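Local coordinates for protein serine protease pet (Escherichia coli, PDB 4OM9) that is a secreted autotransporter enterotoxin of enteroaggregative strains, probably cleaving host proteins such as alpha-fodrin with a serine protease domain carried on a long beta-helix, at residues V749-F763 and S789-M803. Residues are numbered along the deposited sequence; the frame is centred on the assembly and turned at random.
Sequences VTGDIKSEKAAKLSF and SYQGSIKAAQSSLAM
Phe763 and Tyr790 lay their rings almost parallel, planes at 17°, but slid apart: with centroids separated by 4.9 Å the aromatic overlap is slight. What sits over the Phe763 face is Tyr790 CB, a CH-pi contact 3.9 Å from the ring centroid, while Phe763 CZ rests off-centre on one face of Tyr790. Ile794 CD1 and Met803 SD approach the Phe763 edge, the sulfur making a Met-aromatic contact 5.4 Å from the centroid. Val749 CB and Gly751 O meet the Tyr790 edge. Tyr790 chi1 of 164° sends the ring along the 749-753 backbone, bringing CE1 and OH to Gly751 O. Tyr790 OH accepts from Ser793 N and lies 3.2 Å from Gly751 O. On the same inner face Ile753 CG2 presses on Ile794 CG1 at 3.5 Å, tighter than usual carbon contact, the two chains pointing the same way.

Strands 753-755 and 794-796 run parallel, at 9°, with Ile753 level with Ile794. Gln791 N donates to Val749 O at 2.8 Å, and Ile753 N to Ser793 O. The register shifts by one residue across the loop at 756-758, where Ser799 OG donates to Lys757 O; beyond it a single backbone bond, Ser800 N to Ala759 O at 2.7 Å, joins the segments.

This stacking of successive coils, residue above residue, with Ile753 on Ile794 as a matched rung and apolar side chains turned inward, is the right-handed parallel beta-helix of autotransporter passengers. The coil before it pairs with 749-763 through strands 725-729 and 733-735, and Leu761 touches strand 740-744; later in the chain, Leu807 touches Phe763 and Trp808 touches Ile794.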
ATOM      1  N   VAL A 749       7.478   5.737 -34.962  1.00 62.40           N
ATOM      2  CA  VAL A 749       6.123   6.167 -34.638  1.00 61.19           C
ATOM      3  C   VAL A 749       5.274   6.439 -35.872  1.00 60.40           C
ATOM      4  O   VAL A 749       5.580   7.331 -36.664  1.00 60.65           O
ATOM      5  CB  VAL A 749       6.148   7.446 -33.784  1.00 61.23           C
ATOM      6  CG1 VAL A 749       4.739   7.861 -33.389  1.00 60.06           C
ATOM      7  CG2 VAL A 749       7.021   7.244 -32.569  1.00 62.09           C
ATOM      8  N   THR A 750       4.193   5.680 -36.025  1.00 62.67           N
ATOM      9  CA  THR A 750       3.295   5.856 -37.160  1.00 61.65           C
ATOM     10  C   THR A 750       1.960   6.420 -36.669  1.00 61.73           C
ATOM     11  O   THR A 750       1.535   6.136 -35.552  1.00 62.90           O
ATOM     12  CB  THR A 750       3.078   4.514 -37.925  1.00 63.99           C
ATOM     13  OG1 THR A 750       4.338   4.017 -38.391  1.00 71.91           O
ATOM     14  CG2 THR A 750       2.151   4.687 -39.123  1.00 65.78           C
ATOM     15  N   GLY A 751       1.313   7.235 -37.496  1.00 58.31           N
ATOM     16  CA  GLY A 751       0.001   7.767 -37.173  1.00 56.21           C
ATOM     17  C   GLY A 751       0.045   9.265 -36.980  1.00 56.31           C
ATOM     18  O   GLY A 751       0.929   9.778 -36.290  1.00 57.00           O
ATOM     19  N   ASP A 752      -0.913   9.963 -37.583  1.00 68.94           N
ATOM     20  CA  ASP A 752      -0.898  11.426 -37.621  1.00 68.56           C
ATOM     21  C   ASP A 752      -0.949  12.017 -36.221  1.00 64.73           C
ATOM     22  O   ASP A 752      -1.376  11.362 -35.277  1.00 62.08           O
ATOM     23  CB  ASP A 752      -2.067  11.957 -38.454  1.00 69.19           C
ATOM     24  CG  ASP A 752      -2.076  11.407 -39.871  1.00 73.66           C
ATOM     25  OD1 ASP A 752      -0.989  11.158 -40.425  1.00 77.49           O
ATOM     26  OD2 ASP A 752      -3.174  11.218 -40.430  1.00 70.06           O
ATOM     27  N   ILE A 753      -0.488  13.249 -36.077  1.00 75.26           N
ATOM     28  CA  ILE A 753      -0.627  13.929 -34.801  1.00 76.82           C
ATOM     29  C   ILE A 753      -1.192  15.326 -35.008  1.00 80.54           C
ATOM     30  O   ILE A 753      -0.657  16.131 -35.770  1.00 86.26           O
ATOM     31  CB  ILE A 753       0.706  13.998 -34.025  1.00 72.57           C
ATOM     32  CG1 ILE A 753       0.639  15.076 -32.946  1.00 79.02           C
ATOM     33  CG2 ILE A 753       1.854  14.275 -34.950  1.00 79.93           C
ATOM     34  CD1 ILE A 753       1.849  15.094 -32.040  1.00 79.70           C
ATOM     35  N   LYS A 754      -2.301  15.591 -34.330  1.00 56.59           N
ATOM     36  CA  LYS A 754      -2.992  16.853 -34.455  1.00 57.62           C
ATOM     37  C   LYS A 754      -3.117  17.493 -33.086  1.00 56.88           C
ATOM     38  O   LYS A 754      -3.082  16.804 -32.069  1.00 55.16           O
ATOM     39  CB  LYS A 754      -4.365  16.654 -35.089  1.00 57.23           C
ATOM     40  CG  LYS A 754      -5.358  15.992 -34.187  1.00 55.08           C
ATOM     41  CD  LYS A 754      -6.752  16.017 -34.769  1.00 54.95           C
ATOM     42  CE  LYS A 754      -7.724  15.326 -33.818  1.00 52.84           C
ATOM     43  NZ  LYS A 754      -9.137  15.572 -34.218  1.00 52.84           N
ATOM     44  N   SER A 755      -3.258  18.813 -33.070  1.00 58.24           N
ATOM     45  CA  SER A 755      -3.363  19.579 -31.835  1.00 57.83           C
ATOM     46  C   SER A 755      -3.704  21.026 -32.118  1.00 64.55           C
ATOM     47  O   SER A 755      -3.253  21.577 -33.121  1.00 68.47           O
ATOM     48  CB  SER A 755      -2.054  19.523 -31.053  1.00 59.02           C
ATOM     49  OG  SER A 755      -2.053  20.468 -29.992  1.00 57.83           O
ATOM     50  N   GLU A 756      -4.484  21.652 -31.245  1.00 68.81           N
ATOM     51  CA  GLU A 756      -4.684  23.090 -31.351  1.00 74.40           C
ATOM     52  C   GLU A 756      -4.379  23.820 -30.049  1.00 78.97           C
ATOM     53  O   GLU A 756      -4.828  24.948 -29.840  1.00 83.81           O
ATOM     54  CB  GLU A 756      -6.099  23.414 -31.821  1.00 81.28           C
ATOM     55  CG  GLU A 756      -7.207  22.641 -31.162  1.00 78.65           C
ATOM     56  CD  GLU A 756      -8.530  22.871 -31.865  1.00 86.60           C
ATOM     57  OE1 GLU A 756      -9.576  22.444 -31.335  1.00 91.67           O
ATOM     58  OE2 GLU A 756      -8.517  23.487 -32.955  1.00 88.63           O
ATOM     59  N   LYS A 757      -3.595  23.183 -29.188  1.00 67.79           N
ATOM     60  CA  LYS A 757      -3.047  23.856 -28.022  1.00 68.42           C
ATOM     61  C   LYS A 757      -1.578  24.201 -28.258  1.00 70.52           C
ATOM     62  O   LYS A 757      -0.996  23.822 -29.277  1.00 67.22           O
ATOM     63  CB  LYS A 757      -3.188  22.979 -26.778  1.00 67.21           C
ATOM     64  CG  LYS A 757      -4.619  22.568 -26.458  1.00 62.65           C
ATOM     65  CD  LYS A 757      -5.475  23.766 -26.078  1.00 64.70           C
ATOM     66  CE  LYS A 757      -6.723  23.335 -25.310  1.00 55.01           C
ATOM     67  NZ  LYS A 757      -7.583  24.511 -24.970  1.00 54.97           N
ATOM     68  N   ALA A 758      -0.980  24.915 -27.311  1.00 75.17           N
ATOM     69  CA  ALA A 758       0.450  25.187 -27.367  1.00 75.89           C
ATOM     70  C   ALA A 758       1.221  23.973 -26.852  1.00 78.70           C
ATOM     71  O   ALA A 758       1.562  23.899 -25.674  1.00 81.94           O
ATOM     72  CB  ALA A 758       0.795  26.429 -26.559  1.00 71.01           C
ATOM     73  N   ALA A 759       1.483  23.011 -27.732  1.00 61.05           N
ATOM     74  CA  ALA A 759       2.153  21.781 -27.306  1.00 65.78           C
ATOM     75  C   ALA A 759       3.621  21.805 -27.701  1.00 75.19           C
ATOM     76  O   ALA A 759       4.073  22.733 -28.366  1.00 78.16           O
ATOM     77  CB  ALA A 759       1.462  20.560 -27.891  1.00 65.25           C
ATOM     78  N   LYS A 760       4.370  20.789 -27.285  1.00 82.75           N
ATOM     79  CA  LYS A 760       5.813  20.794 -27.501  1.00 83.73           C
ATOM     80  C   LYS A 760       6.346  19.465 -28.010  1.00 77.85           C
ATOM     81  O   LYS A 760       5.605  18.496 -28.116  1.00 75.08           O
ATOM     82  CB  LYS A 760       6.533  21.161 -26.203  1.00 84.11           C
ATOM     83  CG  LYS A 760       6.126  22.500 -25.599  1.00 85.83           C
ATOM     84  CD  LYS A 760       6.437  22.527 -24.109  1.00 85.03           C
ATOM     85  CE  LYS A 760       7.941  22.542 -23.830  1.00 84.56           C
ATOM     86  NZ  LYS A 760       8.545  23.858 -24.192  1.00 93.28           N
ATOM     87  N   LEU A 761       7.630  19.462 -28.372  1.00 96.84           N
ATOM     88  CA  LEU A 761       8.433  18.241 -28.463  1.00 92.97           C
ATOM     89  C   LEU A 761       8.033  17.330 -29.648  1.00 85.85           C
ATOM     90  O   LEU A 761       6.911  17.449 -30.153  1.00 87.68           O
ATOM     91  CB  LEU A 761       8.347  17.523 -27.106  1.00 93.54           C
ATOM     92  CG  LEU A 761       9.217  18.237 -26.058  1.00 96.15           C
ATOM     93  CD1 LEU A 761       9.079  17.625 -24.680  1.00 87.06           C
ATOM     94  CD2 LEU A 761      10.683  18.261 -26.498  1.00 93.00           C
ATOM     95  N   SER A 762       8.925  16.445 -30.128  1.00117.23           N
ATOM     96  CA  SER A 762      10.242  16.117 -29.552  1.00108.27           C
ATOM     97  C   SER A 762      11.231  15.480 -30.513  1.00116.61           C
ATOM     98  O   SER A 762      12.407  15.832 -30.517  1.00122.90           O
ATOM     99  CB  SER A 762      10.094  15.112 -28.446  1.00105.37           C
ATOM    100  OG  SER A 762       9.897  13.840 -29.041  1.00106.81           O
ATOM    101  N   PHE A 763      10.723  14.499 -31.266  1.00 79.70           N
ATOM    102  CA  PHE A 763      11.482  13.456 -31.990  1.00 79.14           C
ATOM    103  C   PHE A 763      13.007  13.454 -31.859  1.00 83.08           C
ATOM    104  O   PHE A 763      13.678  14.402 -32.252  1.00 89.57           O
ATOM    105  CB  PHE A 763      11.152  13.503 -33.482  1.00 81.52           C
ATOM    106  CG  PHE A 763       9.685  13.516 -33.788  1.00 81.60           C
ATOM    107  CD1 PHE A 763       8.819  12.647 -33.162  1.00 74.11           C
ATOM    108  CD2 PHE A 763       9.177  14.409 -34.716  1.00 83.45           C
ATOM    109  CE1 PHE A 763       7.461  12.674 -33.450  1.00 70.99           C
ATOM    110  CE2 PHE A 763       7.834  14.440 -35.014  1.00 78.33           C
ATOM    111  CZ  PHE A 763       6.972  13.571 -34.382  1.00 76.01           C
ATOM    112  N   SER A 789      12.197   7.614 -35.955  1.00 76.19           N
ATOM    113  CA  SER A 789      11.431   7.923 -37.151  1.00 75.65           C
ATOM    114  C   SER A 789       9.972   8.110 -36.771  1.00 74.01           C
ATOM    115  O   SER A 789       9.477   7.478 -35.835  1.00 73.05           O
ATOM    116  CB  SER A 789      11.578   6.831 -38.212  1.00 75.80           C
ATOM    117  OG  SER A 789      10.762   5.714 -37.903  1.00 74.75           O
ATOM    118  N   TYR A 790       9.311   9.009 -37.491  1.00 73.87           N
ATOM    119  CA  TYR A 790       7.896   9.271 -37.349  1.00 72.50           C
ATOM    120  C   TYR A 790       7.255   9.335 -38.722  1.00 72.16           C
ATOM    121  O   TYR A 790       7.945   9.625 -39.708  1.00 73.30           O
ATOM    122  CB  TYR A 790       7.656  10.577 -36.581  1.00 72.90           C
ATOM    123  CG  TYR A 790       6.248  11.083 -36.751  1.00 71.91           C
ATOM    124  CD1 TYR A 790       5.205  10.553 -36.002  1.00 70.55           C
ATOM    125  CD2 TYR A 790       5.951  12.050 -37.703  1.00 72.46           C
ATOM    126  CE1 TYR A 790       3.912  10.993 -36.183  1.00 69.76           C
ATOM    127  CE2 TYR A 790       4.669  12.492 -37.888  1.00 71.68           C
ATOM    128  CZ  TYR A 790       3.654  11.963 -37.133  1.00 70.32           C
ATOM    129  OH  TYR A 790       2.376  12.416 -37.335  1.00 69.68           O
ATOM    130  N   GLN A 791       5.951   9.060 -38.801  1.00 83.93           N
ATOM    131  CA  GLN A 791       5.181   9.370 -40.020  1.00 81.15           C
ATOM    132  C   GLN A 791       3.673   9.403 -39.774  1.00 83.20           C
ATOM    133  O   GLN A 791       3.124   8.496 -39.178  1.00 82.90           O
ATOM    134  CB  GLN A 791       5.507   8.378 -41.159  1.00 88.01           C
ATOM    135  CG  GLN A 791       5.163   6.938 -40.854  1.00 86.43           C
ATOM    136  CD  GLN A 791       4.867   6.173 -42.145  1.00 86.66           C
ATOM    137  OE1 GLN A 791       3.817   6.373 -42.766  1.00 88.27           O
ATOM    138  NE2 GLN A 791       5.793   5.316 -42.562  1.00 82.93           N
ATOM    139  N   GLY A 792       3.009  10.451 -40.251  1.00 74.44           N
ATOM    140  CA  GLY A 792       3.676  11.506 -40.987  1.00 82.53           C
ATOM    141  C   GLY A 792       2.785  12.668 -41.363  1.00 81.73           C
ATOM    142  O   GLY A 792       2.808  13.100 -42.502  1.00 87.05           O
ATOM    143  N   SER A 793       2.006  13.176 -40.412  1.00 74.42           N
ATOM    144  CA  SER A 793       1.193  14.365 -40.660  1.00 71.07           C
ATOM    145  C   SER A 793       0.921  15.134 -39.370  1.00 71.28           C
ATOM    146  O   SER A 793       0.259  14.627 -38.470  1.00 70.18           O
ATOM    147  CB  SER A 793      -0.124  13.978 -41.329  1.00 69.92           C
ATOM    148  OG  SER A 793      -1.066  15.027 -41.238  1.00 70.25           O
ATOM    149  N   ILE A 794       1.422  16.365 -39.288  1.00 76.48           N
ATOM    150  CA  ILE A 794       1.292  17.160 -38.067  1.00 73.26           C
ATOM    151  C   ILE A 794       0.512  18.461 -38.259  1.00 75.83           C
ATOM    152  O   ILE A 794       1.038  19.443 -38.790  1.00 80.75           O
ATOM    153  CB  ILE A 794       2.667  17.529 -37.483  1.00 76.73           C
ATOM    154  CG1 ILE A 794       3.518  16.287 -37.278  1.00 74.61           C
ATOM    155  CG2 ILE A 794       2.511  18.287 -36.172  1.00 74.91           C
ATOM    156  CD1 ILE A 794       4.924  16.601 -36.854  1.00 77.56           C
ATOM    157  N   LYS A 795      -0.731  18.475 -37.801  1.00 73.33           N
ATOM    158  CA  LYS A 795      -1.524  19.693 -37.828  1.00 74.28           C
ATOM    159  C   LYS A 795      -1.588  20.328 -36.449  1.00 74.79           C
ATOM    160  O   LYS A 795      -2.581  20.192 -35.744  1.00 74.09           O
ATOM    161  CB  LYS A 795      -2.932  19.402 -38.342  1.00 73.30           C
ATOM    162  CG  LYS A 795      -2.949  18.526 -39.574  1.00 72.50           C
ATOM    163  CD  LYS A 795      -4.220  18.709 -40.370  1.00 72.24           C
ATOM    164  CE  LYS A 795      -4.217  17.827 -41.613  1.00 71.49           C
ATOM    165  NZ  LYS A 795      -4.166  16.379 -41.244  1.00 69.80           N
ATOM    166  N   ALA A 796      -0.522  21.021 -36.068  1.00 76.11           N
ATOM    167  CA  ALA A 796      -0.479  21.721 -34.789  1.00 76.83           C
ATOM    168  C   ALA A 796       0.045  23.146 -34.953  1.00 85.19           C
ATOM    169  O   ALA A 796       1.254  23.366 -34.935  1.00 88.09           O
ATOM    170  CB  ALA A 796       0.380  20.957 -33.810  1.00 76.74           C
ATOM    171  N   ALA A 797      -0.864  24.112 -35.089  1.00 83.59           N
ATOM    172  CA  ALA A 797      -0.491  25.488 -35.444  1.00 83.42           C
ATOM    173  C   ALA A 797      -0.144  26.388 -34.249  1.00 86.83           C
ATOM    174  O   ALA A 797      -0.127  27.612 -34.381  1.00 91.53           O
ATOM    175  CB  ALA A 797      -1.609  26.133 -36.257  1.00 82.41           C
ATOM    176  N   GLN A 798       0.123  25.796 -33.087  1.00 83.26           N
ATOM    177  CA  GLN A 798       0.551  26.576 -31.927  1.00 83.68           C
ATOM    178  C   GLN A 798       1.735  25.912 -31.247  1.00 82.98           C
ATOM    179  O   GLN A 798       2.305  26.447 -30.295  1.00 83.93           O
ATOM    180  CB  GLN A 798      -0.589  26.748 -30.922  1.00 83.15           C
ATOM    181  CG  GLN A 798      -1.814  27.473 -31.453  1.00 87.35           C
ATOM    182  CD  GLN A 798      -2.902  26.521 -31.909  1.00 90.69           C
ATOM    183  OE1 GLN A 798      -2.620  25.407 -32.355  1.00 92.03           O
ATOM    184  NE2 GLN A 798      -4.154  26.948 -31.787  1.00 89.71           N
ATOM    185  N   SER A 799       2.115  24.750 -31.768  1.00 81.67           N
ATOM    186  CA  SER A 799       3.001  23.834 -31.060  1.00 80.96           C
ATOM    187  C   SER A 799       4.458  23.887 -31.524  1.00 81.88           C
ATOM    188  O   SER A 799       4.747  24.264 -32.660  1.00 82.65           O
ATOM    189  CB  SER A 799       2.465  22.408 -31.203  1.00 78.98           C
ATOM    190  OG  SER A 799       1.049  22.398 -31.102  1.00 78.25           O
ATOM    191  N   SER A 800       5.365  23.504 -30.631  1.00 96.22           N
ATOM    192  CA  SER A 800       6.789  23.419 -30.941  1.00 93.57           C
ATOM    193  C   SER A 800       7.139  22.058 -31.538  1.00 93.16           C
ATOM    194  O   SER A 800       6.283  21.178 -31.620  1.00 96.77           O
ATOM    195  CB  SER A 800       7.623  23.668 -29.682  1.00 96.82           C
ATOM    196  OG  SER A 800       7.308  24.920 -29.097  1.00 98.62           O
ATOM    197  N   LEU A 801       8.393  21.883 -31.949  1.00 82.39           N
ATOM    198  CA  LEU A 801       8.852  20.581 -32.429  1.00 81.47           C
ATOM    199  C   LEU A 801      10.373  20.442 -32.443  1.00 82.65           C
ATOM    200  O   LEU A 801      11.022  20.815 -33.418  1.00 85.39           O
ATOM    201  CB  LEU A 801       8.309  20.304 -33.832  1.00 80.98           C
ATOM    202  CG  LEU A 801       8.504  18.855 -34.276  1.00 79.79           C
ATOM    203  CD1 LEU A 801       7.979  17.896 -33.188  1.00 78.26           C
ATOM    204  CD2 LEU A 801       7.841  18.571 -35.609  1.00 79.23           C
ATOM    205  N   ALA A 802      10.941  19.895 -31.372  1.00108.80           N
ATOM    206  CA  ALA A 802      12.382  19.664 -31.314  1.00111.63           C
ATOM    207  C   ALA A 802      12.756  18.508 -32.235  1.00114.09           C
ATOM    208  O   ALA A 802      11.946  17.616 -32.468  1.00110.14           O
ATOM    209  CB  ALA A 802      12.824  19.385 -29.897  1.00110.34           C
ATOM    210  N   MET A 803      13.969  18.536 -32.782  1.00123.84           N
ATOM    211  CA  MET A 803      14.388  17.529 -33.756  1.00121.66           C
ATOM    212  C   MET A 803      15.868  17.185 -33.694  1.00123.85           C
ATOM    213  O   MET A 803      16.548  17.218 -34.719  1.00125.02           O
ATOM    214  CB  MET A 803      14.086  17.993 -35.182  1.00127.51           C
ATOM    215  CG  MET A 803      12.799  18.761 -35.389  1.00131.07           C
ATOM    216  SD  MET A 803      11.378  17.710 -35.695  1.00130.23           S
ATOM    217  CE  MET A 803      10.838  18.406 -37.258  1.00118.66           C
TER